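Local coordinates for D-ribulose-5-phosphate 3-epimerase, putative (Plasmodium falciparum, PDB 1TQX), which probably catalyses the interconversion of D-ribulose 5-phosphate and D-xylulose 5-phosphate, using one bound divalent metal cation per subunit, at residues P10-S15 with I35-M40; K19-T24 with N56-Y61; T90-A95 with G118-P123; Q154-D159 with G180-E185; D159-V164 with A191-N196. All blocks are in the same frame, centred on the assembly; numbering follows the deposited sequence.

Interaction 1: P10-S15 with I35-M40; sequences PSVLAS and IHLDVM. With ZN (zinc ion), chain D.
Ser11, His36 and Asp38 meet at the zinc site of this TIM barrel, where the chain leaving strand 7-10 runs beside strand 34-40 and the first and second strands close the ring. A single backbone bridge at Ser11 and His36 makes the join: His36 N bonds to Pro10 O at 2.9 Å, and Val12 N returns a bond to His36 O at 3.2 Å. On the inner side, the zinc ion is bound by His36 NE2 at 2.2 Å and by Asp38 OD1 at 2.1 Å, with His70 and Asp179 completing its protein ligands. The second carboxylate oxygen, Asp38 OD2, lies 2.9 Å from Ser11 OG, a hydroxyl set anti to its own backbone N (chi1 -176°). A water knits the two backbones together, giving a bond to His36 O (2.7 Å) and accepting from Leu13 N and Asp38 N; it also pairs with Ser11 OG. Asp38 is the predicted proton acceptor and Ser11 a predicted substrate contact. On the outer side Val12 packs tightly, its CG1 only 3.4 Å from Ile35 CD1, the two side chains crossing at about a right angle. Farther along, Leu13 CD2 and Met40 CE meet tip to tip at 3.8 Å. Helix 20-29 lies over the outer side, with Leu20 on Val12 and Thr24 on Ile35, while strand 66-72 flanks strand 34-40 and its Asp68 holds His36 ND1.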
# COMPACT_ATOMS: atom_id res chain seq x y z
N PRO A 10 7.17 2.96 -4.32
CA PRO A 10 7.62 4.17 -3.62
C PRO A 10 6.42 4.99 -3.14
O PRO A 10 5.47 5.20 -3.89
CB PRO A 10 8.44 4.91 -4.68
CG PRO A 10 8.95 3.79 -5.57
CD PRO A 10 7.73 2.91 -5.68
N SER A 11 6.47 5.46 -1.90
CA SER A 11 5.38 6.25 -1.34
C SER A 11 5.66 7.74 -1.56
O SER A 11 6.56 8.30 -0.95
CB SER A 11 5.25 5.97 0.16
OG SER A 11 4.14 6.67 0.71
N VAL A 12 4.87 8.37 -2.44
CA VAL A 12 5.05 9.78 -2.78
C VAL A 12 4.90 10.78 -1.63
O VAL A 12 5.28 11.94 -1.76
CB VAL A 12 4.09 10.22 -3.92
CG1 VAL A 12 4.36 9.40 -5.17
CG2 VAL A 12 2.63 10.06 -3.49
N LEU A 13 4.34 10.32 -0.52
CA LEU A 13 4.16 11.18 0.65
C LEU A 13 5.52 11.72 1.10
O LEU A 13 5.62 12.83 1.62
CB LEU A 13 3.52 10.37 1.79
CG LEU A 13 3.06 11.09 3.05
CD1 LEU A 13 1.75 11.81 2.80
CD2 LEU A 13 2.89 10.08 4.18
N ALA A 14 6.56 10.91 0.88
CA ALA A 14 7.92 11.27 1.27
C ALA A 14 8.70 12.09 0.22
O ALA A 14 9.84 12.46 0.45
CB ALA A 14 8.70 10.01 1.61
N SER A 15 8.07 12.38 -0.91
CA SER A 15 8.75 13.14 -1.96
C SER A 15 8.35 14.61 -1.90
O SER A 15 7.67 15.05 -0.97
CB SER A 15 8.37 12.60 -3.34
OG SER A 15 7.03 12.97 -3.68
N ILE A 35 3.22 3.00 -7.85
CA ILE A 35 3.43 4.29 -7.21
C ILE A 35 2.38 4.26 -6.10
O ILE A 35 1.19 4.08 -6.36
CB ILE A 35 3.23 5.50 -8.18
CG1 ILE A 35 3.69 6.79 -7.49
CG2 ILE A 35 1.78 5.63 -8.63
CD1 ILE A 35 5.18 6.79 -7.15
N HIS A 36 2.83 4.38 -4.85
CA HIS A 36 1.94 4.32 -3.70
C HIS A 36 1.44 5.70 -3.30
O HIS A 36 2.22 6.57 -2.90
CB HIS A 36 2.68 3.68 -2.52
CG HIS A 36 1.78 3.25 -1.41
ND1 HIS A 36 0.98 2.13 -1.50
CD2 HIS A 36 1.56 3.77 -0.18
CE1 HIS A 36 0.30 1.99 -0.37
NE2 HIS A 36 0.63 2.97 0.44
N LEU A 37 0.12 5.89 -3.40
CA LEU A 37 -0.51 7.17 -3.11
C LEU A 37 -1.32 7.18 -1.82
O LEU A 37 -2.43 6.64 -1.77
CB LEU A 37 -1.41 7.55 -4.30
CG LEU A 37 -0.68 7.49 -5.66
CD1 LEU A 37 -1.67 7.36 -6.82
CD2 LEU A 37 0.17 8.75 -5.80
N ASP A 38 -0.78 7.81 -0.78
CA ASP A 38 -1.45 7.90 0.51
C ASP A 38 -2.45 9.05 0.62
O ASP A 38 -2.07 10.21 0.58
CB ASP A 38 -0.43 8.05 1.64
CG ASP A 38 0.37 6.78 1.88
OD1 ASP A 38 -0.25 5.70 1.92
OD2 ASP A 38 1.60 6.86 2.04
N VAL A 39 -3.73 8.70 0.78
CA VAL A 39 -4.81 9.68 0.92
C VAL A 39 -5.23 9.72 2.39
O VAL A 39 -5.65 8.70 2.94
CB VAL A 39 -6.02 9.28 0.05
CG1 VAL A 39 -7.12 10.33 0.15
CG2 VAL A 39 -5.57 9.12 -1.41
N MET A 40 -5.09 10.88 3.02
CA MET A 40 -5.43 11.07 4.44
C MET A 40 -6.41 12.25 4.56
O MET A 40 -6.22 13.28 3.91
CB MET A 40 -4.15 11.35 5.23
CG MET A 40 -3.08 10.29 5.02
SD MET A 40 -1.52 10.80 5.73
CE MET A 40 -0.53 9.30 5.53
ZN ZN D . 0.25 3.72 2.51
O HOH W 1 2.09 8.06 -0.68

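Interaction 2: K19-T24 with N56-Y61; sequences KLAEET and NNLKKY
Ala21 and Leu58 mark the nearest backbone approach, 5.6 Å between their CA atoms, where the first turn of helix 20-29 comes beside residues 56-61, on helix 52-58. Leu58 carries the contact. Its chi1 (175°) sets CG anti to the backbone N, and both methyls beyond it meet the other helix: CD1 reaches the backbone itself, 3.5 Å from Ala21 CA, while CD2 touches Leu20 CD2 at 3.8 Å, the two leucines crossing at about a right angle. Thr24 meets Leu58 tip to tip, its OG1 3.7 Å from Leu58 CD1. That hydroxyl can sit against methyls because it is already bonded to Leu20 O at 2.9 Å, one turn back, from above the carbonyl plane. Leu20 O therefore carries two donors, Thr24 OG1 and Thr24 N. At the outer margin Ala21 CB approaches the Tyr61 ring obliquely, 4.1 Å from CD1. Beneath the pair, Leu58 also rests on Leu37 and Phe67, both strand residues. Two neighbouring helices packed against each other and against the strands below them make up the outer layer of a TIM barrel, and this contact is its plain hydrophobic packing.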
# COMPACT_ATOMS: atom_id res chain seq x y z
N LYS A 19 5.67 18.59 -6.67
CA LYS A 19 6.22 18.19 -7.96
C LYS A 19 5.90 16.70 -8.11
O LYS A 19 6.74 15.90 -8.52
CB LYS A 19 7.74 18.40 -8.00
CG LYS A 19 8.16 19.86 -7.96
CD LYS A 19 9.68 20.02 -8.05
CE LYS A 19 10.06 21.50 -8.09
NZ LYS A 19 11.52 21.70 -8.26
N LEU A 20 4.65 16.36 -7.78
CA LEU A 20 4.17 14.98 -7.82
C LEU A 20 4.42 14.29 -9.16
O LEU A 20 4.98 13.19 -9.21
CB LEU A 20 2.67 14.93 -7.51
CG LEU A 20 2.10 13.74 -6.73
CD1 LEU A 20 0.60 13.64 -7.00
CD2 LEU A 20 2.77 12.45 -7.12
N ALA A 21 3.98 14.92 -10.24
CA ALA A 21 4.16 14.35 -11.58
C ALA A 21 5.64 14.07 -11.86
O ALA A 21 5.98 13.00 -12.35
CB ALA A 21 3.60 15.31 -12.64
N GLU A 22 6.51 15.02 -11.55
CA GLU A 22 7.94 14.85 -11.80
C GLU A 22 8.53 13.70 -10.99
O GLU A 22 9.30 12.89 -11.52
CB GLU A 22 8.70 16.15 -11.49
CG GLU A 22 10.17 16.12 -11.91
CD GLU A 22 10.84 17.49 -11.83
OE1 GLU A 22 11.55 17.86 -12.80
OE2 GLU A 22 10.67 18.19 -10.81
N GLU A 23 8.16 13.63 -9.72
CA GLU A 23 8.65 12.58 -8.83
C GLU A 23 8.18 11.19 -9.27
O GLU A 23 8.93 10.22 -9.18
CB GLU A 23 8.20 12.86 -7.39
CG GLU A 23 8.83 14.12 -6.80
CD GLU A 23 10.21 13.86 -6.23
OE1 GLU A 23 10.99 13.10 -6.85
OE2 GLU A 23 10.52 14.41 -5.16
N THR A 24 6.93 11.10 -9.73
CA THR A 24 6.38 9.83 -10.16
C THR A 24 7.01 9.36 -11.46
O THR A 24 7.27 8.17 -11.65
CB THR A 24 4.85 9.91 -10.34
OG1 THR A 24 4.24 10.34 -9.11
CG2 THR A 24 4.28 8.54 -10.70
N ASN A 56 -6.08 12.11 -9.98
CA ASN A 56 -6.65 12.06 -11.33
C ASN A 56 -5.82 12.89 -12.31
O ASN A 56 -5.69 12.52 -13.49
CB ASN A 56 -8.10 12.56 -11.31
CG ASN A 56 -9.04 11.59 -10.62
OD1 ASN A 56 -10.14 11.96 -10.19
ND2 ASN A 56 -8.62 10.33 -10.50
N ASN A 57 -5.26 14.00 -11.84
CA ASN A 57 -4.43 14.86 -12.67
C ASN A 57 -3.08 14.19 -12.95
O ASN A 57 -2.55 14.25 -14.06
CB ASN A 57 -4.20 16.22 -11.99
CG ASN A 57 -3.48 17.22 -12.89
OD1 ASN A 57 -2.28 17.47 -12.73
ND2 ASN A 57 -4.20 17.78 -13.85
N LEU A 58 -2.53 13.54 -11.93
CA LEU A 58 -1.25 12.84 -12.06
C LEU A 58 -1.29 11.81 -13.20
O LEU A 58 -0.32 11.67 -13.95
CB LEU A 58 -0.90 12.12 -10.75
CG LEU A 58 0.35 11.24 -10.76
CD1 LEU A 58 1.59 12.09 -10.99
CD2 LEU A 58 0.45 10.48 -9.43
N LYS A 59 -2.40 11.11 -13.32
CA LYS A 59 -2.56 10.07 -14.34
C LYS A 59 -2.31 10.60 -15.76
O LYS A 59 -1.94 9.85 -16.66
CB LYS A 59 -3.96 9.47 -14.25
CG LYS A 59 -4.21 8.29 -15.18
CD LYS A 59 -3.30 7.11 -14.86
CE LYS A 59 -3.53 5.97 -15.84
NZ LYS A 59 -2.54 4.89 -15.64
N LYS A 60 -2.51 11.90 -15.95
CA LYS A 60 -2.31 12.52 -17.24
C LYS A 60 -0.83 12.52 -17.66
O LYS A 60 -0.51 12.55 -18.86
CB LYS A 60 -2.82 13.97 -17.20
CG LYS A 60 -2.70 14.72 -18.51
CD LYS A 60 -2.85 16.24 -18.34
CE LYS A 60 -4.26 16.67 -17.96
NZ LYS A 60 -4.67 16.21 -16.60
N TYR A 61 0.07 12.45 -16.68
CA TYR A 61 1.50 12.50 -16.97
C TYR A 61 2.32 11.23 -16.78
O TYR A 61 3.54 11.24 -16.95
CB TYR A 61 2.13 13.63 -16.14
CG TYR A 61 1.42 14.95 -16.32
CD1 TYR A 61 0.51 15.42 -15.36
CD2 TYR A 61 1.61 15.72 -17.46
CE1 TYR A 61 -0.17 16.62 -15.55
CE2 TYR A 61 0.93 16.92 -17.66
CZ TYR A 61 0.04 17.37 -16.70
OH TYR A 61 -0.62 18.56 -16.89

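Interaction 3: T90-A95 with G118-P123; sequences TFHFEA and GISIKP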
# COMPACT_ATOMS: atom_id res chain seq x y z
N THR A 90 -7.14 0.61 -1.69
CA THR A 90 -6.99 -0.11 -0.43
C THR A 90 -7.66 0.68 0.69
O THR A 90 -7.30 1.83 0.95
CB THR A 90 -5.49 -0.30 -0.08
OG1 THR A 90 -4.88 -1.12 -1.08
CG2 THR A 90 -5.32 -0.97 1.29
N PHE A 91 -8.66 0.08 1.34
CA PHE A 91 -9.35 0.77 2.42
C PHE A 91 -9.01 0.10 3.75
O PHE A 91 -8.48 -1.01 3.76
CB PHE A 91 -10.87 0.78 2.19
CG PHE A 91 -11.51 -0.58 2.20
CD1 PHE A 91 -11.96 -1.14 3.40
CD2 PHE A 91 -11.69 -1.29 1.02
CE1 PHE A 91 -12.58 -2.39 3.41
CE2 PHE A 91 -12.31 -2.54 1.03
CZ PHE A 91 -12.75 -3.09 2.23
N HIS A 92 -9.30 0.78 4.85
CA HIS A 92 -9.00 0.23 6.17
C HIS A 92 -10.13 -0.57 6.79
O HIS A 92 -11.29 -0.15 6.78
CB HIS A 92 -8.57 1.35 7.12
CG HIS A 92 -7.10 1.61 7.11
ND1 HIS A 92 -6.22 0.92 7.91
CD2 HIS A 92 -6.34 2.41 6.32
CE1 HIS A 92 -4.98 1.27 7.61
NE2 HIS A 92 -5.03 2.18 6.65
N PHE A 93 -9.77 -1.73 7.33
CA PHE A 93 -10.70 -2.62 8.00
C PHE A 93 -11.37 -1.81 9.11
O PHE A 93 -12.58 -1.92 9.34
CB PHE A 93 -9.91 -3.81 8.58
CG PHE A 93 -10.75 -4.86 9.28
CD1 PHE A 93 -11.78 -5.52 8.63
CD2 PHE A 93 -10.43 -5.24 10.59
CE1 PHE A 93 -12.48 -6.55 9.26
CE2 PHE A 93 -11.13 -6.27 11.22
CZ PHE A 93 -12.15 -6.93 10.55
N GLU A 94 -10.58 -0.97 9.77
CA GLU A 94 -11.08 -0.14 10.86
C GLU A 94 -12.03 0.97 10.42
O GLU A 94 -12.88 1.41 11.20
CB GLU A 94 -9.91 0.49 11.65
CG GLU A 94 -8.90 -0.52 12.19
CD GLU A 94 -7.84 -0.89 11.17
OE1 GLU A 94 -7.93 -0.40 10.03
OE2 GLU A 94 -6.92 -1.66 11.51
N ALA A 95 -11.89 1.43 9.18
CA ALA A 95 -12.75 2.49 8.68
C ALA A 95 -14.21 2.01 8.58
O ALA A 95 -15.13 2.82 8.62
CB ALA A 95 -12.26 2.96 7.31
N GLY A 118 -7.66 -3.73 -2.03
CA GLY A 118 -6.77 -4.02 -0.93
C GLY A 118 -7.46 -3.66 0.37
O GLY A 118 -8.38 -2.84 0.39
N ILE A 119 -7.04 -4.30 1.46
CA ILE A 119 -7.61 -3.98 2.76
C ILE A 119 -6.43 -3.86 3.71
O ILE A 119 -5.50 -4.67 3.67
CB ILE A 119 -8.61 -5.06 3.25
CG1 ILE A 119 -9.37 -4.54 4.48
CG2 ILE A 119 -7.88 -6.36 3.60
CD1 ILE A 119 -10.55 -5.41 4.91
N SER A 120 -6.44 -2.83 4.55
CA SER A 120 -5.35 -2.61 5.48
C SER A 120 -5.76 -2.71 6.94
O SER A 120 -6.91 -2.46 7.30
CB SER A 120 -4.73 -1.23 5.21
OG SER A 120 -3.60 -1.00 6.04
N ILE A 121 -4.80 -3.10 7.78
CA ILE A 121 -4.99 -3.21 9.22
C ILE A 121 -3.86 -2.47 9.93
O ILE A 121 -2.70 -2.57 9.54
CB ILE A 121 -5.00 -4.68 9.71
CG1 ILE A 121 -3.82 -5.45 9.10
CG2 ILE A 121 -6.34 -5.33 9.40
CD1 ILE A 121 -3.69 -6.88 9.61
N LYS A 122 -4.22 -1.72 10.97
CA LYS A 122 -3.24 -0.97 11.75
C LYS A 122 -2.52 -1.91 12.73
O LYS A 122 -2.97 -3.03 12.99
CB LYS A 122 -3.94 0.17 12.49
CG LYS A 122 -4.61 1.16 11.53
CD LYS A 122 -5.01 2.48 12.19
CE LYS A 122 -6.18 2.32 13.14
NZ LYS A 122 -6.55 3.62 13.79
N PRO A 123 -1.39 -1.46 13.29
CA PRO A 123 -0.60 -2.26 14.23
C PRO A 123 -1.37 -3.02 15.32
O PRO A 123 -1.12 -4.20 15.54
CB PRO A 123 0.37 -1.24 14.82
CG PRO A 123 0.62 -0.33 13.64
CD PRO A 123 -0.77 -0.13 13.10
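His92 and Ser120 face each other on neighbouring parallel strands, 88-92 and 116-121, whose short segments run 35° apart. Ser120 CB stands 3.5 Å above the imidazole plane, offset toward the rim, a CH-pi contact over the face, and Ser120 OG is tied to Leu143 O. The backbone ladder beside it comprises Phe91 N to Gly118 O (3.1 Å), Ser120 N to Phe91 O (2.8 Å) and Phe93 N to Ser120 O (3.0 Å). On the same face as His92, Thr90 OG1 settles 3.5 Å from Gly118 CA, where no side chain intervenes. On the other face Ile119 CD1 touches two rings, obliquely placed at 3.9 Å from both Phe91 CE1 and Phe93 CD1.

Just beyond the strand ends, Glu94 bridges the two segments. Its chain bends at chi2 (85°), and the carboxylate offers one oxygen to each side: OE1 takes the N-H of His92 ND1 at 3.0 Å, close to the ring plane, and OE2 takes that of Lys122 N at 2.8 Å in a nearly straight bond (174°), both on the syn side, somewhat out of the carboxylate plane. Thr125 OG1 is a further partner of OE2. The bonds to Glu94 would fix the carboxylate's rotation and help orient the imidazole, whose NE2 is hydrogen-bonded to NE2 of the zinc ligand His70.

Glu94, His92, His70 and zinc thus form a connected chain of contacts, Glu94 and His92 acting as outer shells of the metal site; the carboxylate's charge would be expected to polarise the His92 ring and, through it, the metal-bound imidazole.

Interaction 4: Q154-D159 with G180-E185; sequences QSFMHD and GGLNIE. With SO4 (sulfate ion), chain C.
Gly181 O takes two hydrogen bonds and touches Phe156. A water gives it a bond at 2.7 Å and itself accepts from Phe156 N at 3.0 Å, bridging the two loops, while Thr186 OG1 is the second hydrogen-bonding partner. Against the same oxygen lies Phe156 CB, 3.5 Å away. CG is anti to the backbone N (chi1 178°), and CD1 of the ring lies 3.6 Å from Gly180 O; that carbonyl oxygen lies at the ring edge, near its plane, and is also bonded to Thr146 OG1. Leu182 CD2 touches the ring obliquely, 4.2 Å from Phe156 CD1. Each glycine has its own reason: at Gly180 (phi 126°) a CB would jam against the preceding carbonyl oxygen, while at Gly181 (phi 76°) it would run into Phe156 N, and Gly181 CA passes 3.6 Å from Gln154 O.

Gly181 N points to a bound sulfate, with weak bonds to its O3 (3.1 Å) and O2 (3.4 Å). Gly153 N and Thr202 OG1 bond to the same ion, which probably marks the site of the substrate's phosphate, as in other phosphate-binding TIM barrels; Gly153, Gly181 and Thr202 are predicted to bind substrate. The contact joins two loops at the C-terminal ends of strands 141-145 and 175-179, the latter ending in Asp179. Helix 184-193 follows the Gly180-Asn183 loop, and its Thr186 and Ser190 pack against Phe156.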
# COMPACT_ATOMS: atom_id res chain seq x y z
N GLN A 154 8.83 7.16 10.58
CA GLN A 154 8.79 6.39 11.82
C GLN A 154 9.54 5.07 11.67
O GLN A 154 9.86 4.65 10.56
CB GLN A 154 7.35 6.12 12.22
CG GLN A 154 6.46 7.34 12.23
CD GLN A 154 5.05 7.01 12.68
OE1 GLN A 154 4.83 6.66 13.84
NE2 GLN A 154 4.09 7.11 11.76
N SER A 155 9.80 4.40 12.80
CA SER A 155 10.54 3.14 12.78
C SER A 155 9.73 1.86 12.57
O SER A 155 8.65 1.69 13.14
CB SER A 155 11.38 3.01 14.06
OG SER A 155 10.55 2.96 15.20
N PHE A 156 10.28 0.98 11.76
CA PHE A 156 9.68 -0.32 11.42
C PHE A 156 9.40 -1.14 12.68
O PHE A 156 10.28 -1.31 13.52
CB PHE A 156 10.66 -1.07 10.51
CG PHE A 156 10.22 -2.45 10.11
CD1 PHE A 156 9.29 -2.64 9.08
CD2 PHE A 156 10.77 -3.57 10.72
CE1 PHE A 156 8.94 -3.92 8.67
CE2 PHE A 156 10.43 -4.86 10.31
CZ PHE A 156 9.51 -5.03 9.28
N MET A 157 8.17 -1.64 12.80
CA MET A 157 7.79 -2.46 13.95
C MET A 157 8.01 -3.93 13.60
O MET A 157 7.19 -4.54 12.91
CB MET A 157 6.33 -2.22 14.31
CG MET A 157 6.04 -0.82 14.78
SD MET A 157 4.27 -0.50 14.96
CE MET A 157 3.87 -1.58 16.36
N HIS A 158 9.11 -4.49 14.09
CA HIS A 158 9.43 -5.89 13.81
C HIS A 158 8.38 -6.86 14.35
O HIS A 158 8.25 -7.97 13.84
CB HIS A 158 10.81 -6.22 14.40
CG HIS A 158 11.38 -7.52 13.92
ND1 HIS A 158 10.78 -8.74 14.17
CD2 HIS A 158 12.49 -7.80 13.20
CE1 HIS A 158 11.50 -9.71 13.63
NE2 HIS A 158 12.54 -9.16 13.03
N ASP A 159 7.64 -6.45 15.37
CA ASP A 159 6.63 -7.31 15.96
C ASP A 159 5.40 -7.52 15.07
O ASP A 159 4.48 -8.25 15.44
CB ASP A 159 6.22 -6.78 17.34
CG ASP A 159 5.52 -5.44 17.27
OD1 ASP A 159 5.85 -4.63 16.38
OD2 ASP A 159 4.64 -5.19 18.12
N GLY A 180 5.62 1.28 6.17
CA GLY A 180 6.04 1.96 7.39
C GLY A 180 7.44 1.59 7.84
O GLY A 180 7.66 0.53 8.42
N GLY A 181 8.40 2.46 7.55
CA GLY A 181 9.77 2.22 7.94
C GLY A 181 10.54 1.19 7.13
O GLY A 181 11.51 0.62 7.62
N LEU A 182 10.11 0.93 5.90
CA LEU A 182 10.81 -0.04 5.06
C LEU A 182 12.10 0.53 4.47
O LEU A 182 12.10 1.62 3.89
CB LEU A 182 9.91 -0.52 3.91
CG LEU A 182 8.99 -1.72 4.18
CD1 LEU A 182 9.83 -2.94 4.56
CD2 LEU A 182 8.01 -1.38 5.29
N ASN A 183 13.19 -0.20 4.65
CA ASN A 183 14.48 0.19 4.10
C ASN A 183 15.12 -1.10 3.61
O ASN A 183 14.47 -2.14 3.62
CB ASN A 183 15.34 0.93 5.15
CG ASN A 183 15.50 0.14 6.43
OD1 ASN A 183 15.60 0.72 7.52
ND2 ASN A 183 15.55 -1.17 6.33
N ILE A 184 16.38 -1.07 3.18
CA ILE A 184 16.99 -2.30 2.68
C ILE A 184 16.92 -3.46 3.67
O ILE A 184 16.53 -4.57 3.30
CB ILE A 184 18.45 -2.06 2.23
CG1 ILE A 184 18.46 -1.24 0.94
CG2 ILE A 184 19.18 -3.39 2.02
CD1 ILE A 184 19.84 -0.86 0.43
N GLU A 185 17.28 -3.21 4.92
CA GLU A 185 17.27 -4.26 5.93
C GLU A 185 15.89 -4.76 6.33
O GLU A 185 15.69 -5.97 6.49
CB GLU A 185 18.03 -3.81 7.18
CG GLU A 185 18.25 -4.94 8.18
CD GLU A 185 19.01 -4.52 9.42
OE1 GLU A 185 19.33 -5.40 10.24
OE2 GLU A 185 19.29 -3.31 9.58
S SO4 C . 8.25 5.59 5.47
O1 SO4 C . 7.95 4.98 4.16
O2 SO4 C . 7.11 5.38 6.38
O3 SO4 C . 9.43 4.94 6.05
O4 SO4 C . 8.51 7.03 5.29
O HOH W 2 12.57 1.52 9.97

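Interaction 5: D159-V164 with A191-N196; sequences DMMGKV and ASHGAN
Met161 CB sits squarely over the His193 imidazole, 3.5 Å from the centroid and just 3° off the ring normal, a CH-pi contact on one face. From there CG, anti to the carbonyl carbon (chi1 -68°), moves toward the rim and lies 3.7 Å from His193 CD2. The sulfur follows, SD 3.9 Å from His193 CD2 and oblique to the ring, 37° off its normal. A further bend turns CE away from His193 toward Phe156.

The rotation of the imidazole is set from outside the pair by a hydrogen bond between His193 ND1 and Ser165 OG. This is the packing of two neighbouring outer helices of the TIM barrel, helix 161-170 against the end of helix 184-193. That second helix finishes in a Schellman motif at Gly194, where positive phi ends the helix and the chain leads on to strand 197-200. Val164, one turn after Met161, fits against this turn. Its CG1, anti to the backbone N, lies 3.5 Å from both His193 O and Ala195 N, and 4.2 Å from Ala195 CB. Below, Val164 and Ala195 both rest on Val178 of strand 175-179, the strand that runs between the two helices in sequence.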
# COMPACT_ATOMS: atom_id res chain seq x y z
N ASP A 159 7.64 -6.45 15.37
CA ASP A 159 6.63 -7.31 15.96
C ASP A 159 5.40 -7.52 15.07
O ASP A 159 4.48 -8.25 15.44
CB ASP A 159 6.22 -6.78 17.34
CG ASP A 159 5.52 -5.44 17.27
OD1 ASP A 159 5.85 -4.63 16.38
OD2 ASP A 159 4.64 -5.19 18.12
N MET A 160 5.38 -6.89 13.90
CA MET A 160 4.26 -7.04 12.97
C MET A 160 4.53 -8.20 12.01
O MET A 160 3.65 -8.60 11.25
CB MET A 160 4.04 -5.75 12.17
CG MET A 160 3.54 -4.58 12.99
SD MET A 160 1.88 -4.87 13.63
CE MET A 160 2.21 -5.43 15.32
N MET A 161 5.75 -8.75 12.06
CA MET A 161 6.09 -9.84 11.15
C MET A 161 5.26 -11.09 11.35
O MET A 161 5.12 -11.90 10.44
CB MET A 161 7.59 -10.17 11.26
CG MET A 161 8.49 -9.07 10.75
SD MET A 161 8.08 -8.55 9.06
CE MET A 161 6.96 -7.18 9.39
N GLY A 162 4.70 -11.25 12.55
CA GLY A 162 3.87 -12.41 12.82
C GLY A 162 2.64 -12.38 11.93
O GLY A 162 2.18 -13.42 11.46
N LYS A 163 2.11 -11.18 11.68
CA LYS A 163 0.93 -11.04 10.84
C LYS A 163 1.26 -11.46 9.41
O LYS A 163 0.47 -12.14 8.76
CB LYS A 163 0.44 -9.58 10.83
CG LYS A 163 0.03 -9.05 12.20
CD LYS A 163 -0.58 -7.67 12.07
CE LYS A 163 -0.96 -7.10 13.43
NZ LYS A 163 -1.57 -5.73 13.27
N VAL A 164 2.43 -11.04 8.94
CA VAL A 164 2.88 -11.38 7.60
C VAL A 164 3.01 -12.89 7.42
O VAL A 164 2.53 -13.44 6.43
CB VAL A 164 4.24 -10.70 7.28
CG1 VAL A 164 4.70 -11.06 5.87
CG2 VAL A 164 4.11 -9.18 7.41
N ALA A 191 10.31 -9.66 3.59
CA ALA A 191 10.22 -10.68 2.56
C ALA A 191 10.44 -12.09 3.12
O ALA A 191 9.84 -13.05 2.64
CB ALA A 191 11.24 -10.39 1.45
N SER A 192 11.29 -12.21 4.14
CA SER A 192 11.57 -13.52 4.73
C SER A 192 10.34 -14.09 5.42
O SER A 192 10.23 -15.30 5.63
CB SER A 192 12.73 -13.42 5.73
OG SER A 192 12.33 -12.81 6.95
N HIS A 193 9.40 -13.20 5.76
CA HIS A 193 8.17 -13.61 6.42
C HIS A 193 7.02 -13.80 5.43
O HIS A 193 5.96 -14.32 5.80
CB HIS A 193 7.78 -12.59 7.50
CG HIS A 193 8.61 -12.69 8.75
ND1 HIS A 193 8.26 -13.47 9.82
CD2 HIS A 193 9.79 -12.11 9.08
CE1 HIS A 193 9.18 -13.37 10.77
NE2 HIS A 193 10.12 -12.55 10.34
N GLY A 194 7.21 -13.38 4.18
CA GLY A 194 6.16 -13.55 3.19
C GLY A 194 5.71 -12.33 2.39
O GLY A 194 4.92 -12.47 1.45
N ALA A 195 6.19 -11.15 2.74
CA ALA A 195 5.80 -9.94 2.02
C ALA A 195 6.36 -9.93 0.60
O ALA A 195 7.50 -10.33 0.38
CB ALA A 195 6.28 -8.69 2.77
N ASN A 196 5.56 -9.49 -0.37
CA ASN A 196 6.02 -9.43 -1.76
C ASN A 196 5.87 -8.04 -2.38
O ASN A 196 6.37 -7.79 -3.48
CB ASN A 196 5.31 -10.48 -2.64
CG ASN A 196 3.82 -10.24 -2.76
OD1 ASN A 196 3.08 -10.36 -1.79
ND2 ASN A 196 3.37 -9.91 -3.97

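Overall arrangement
From the N terminus, interactions 1 and 2 cross: interaction 1 ties the first strand's exit to the second strand and closes the barrel, while interaction 2 joins the helices that follow those strands, and the two touch where strand and helix side chains pack. Interaction 3 comes next in series and closes one beta-alpha-beta unit, 88-92, 100-111 and 116-121. Interactions 4 and 5 again cross, sharing Asp159 and helix 184-193; they bind loop to loop near the sulfate, then helix to helix on the outside. Pro123 connects interaction 3 to both, packing on Met157 and accepting a probable bond from Lys163. Interactions 2 and 5 lie on opposite sides of the chain's centre, their own centres about 31 Å apart.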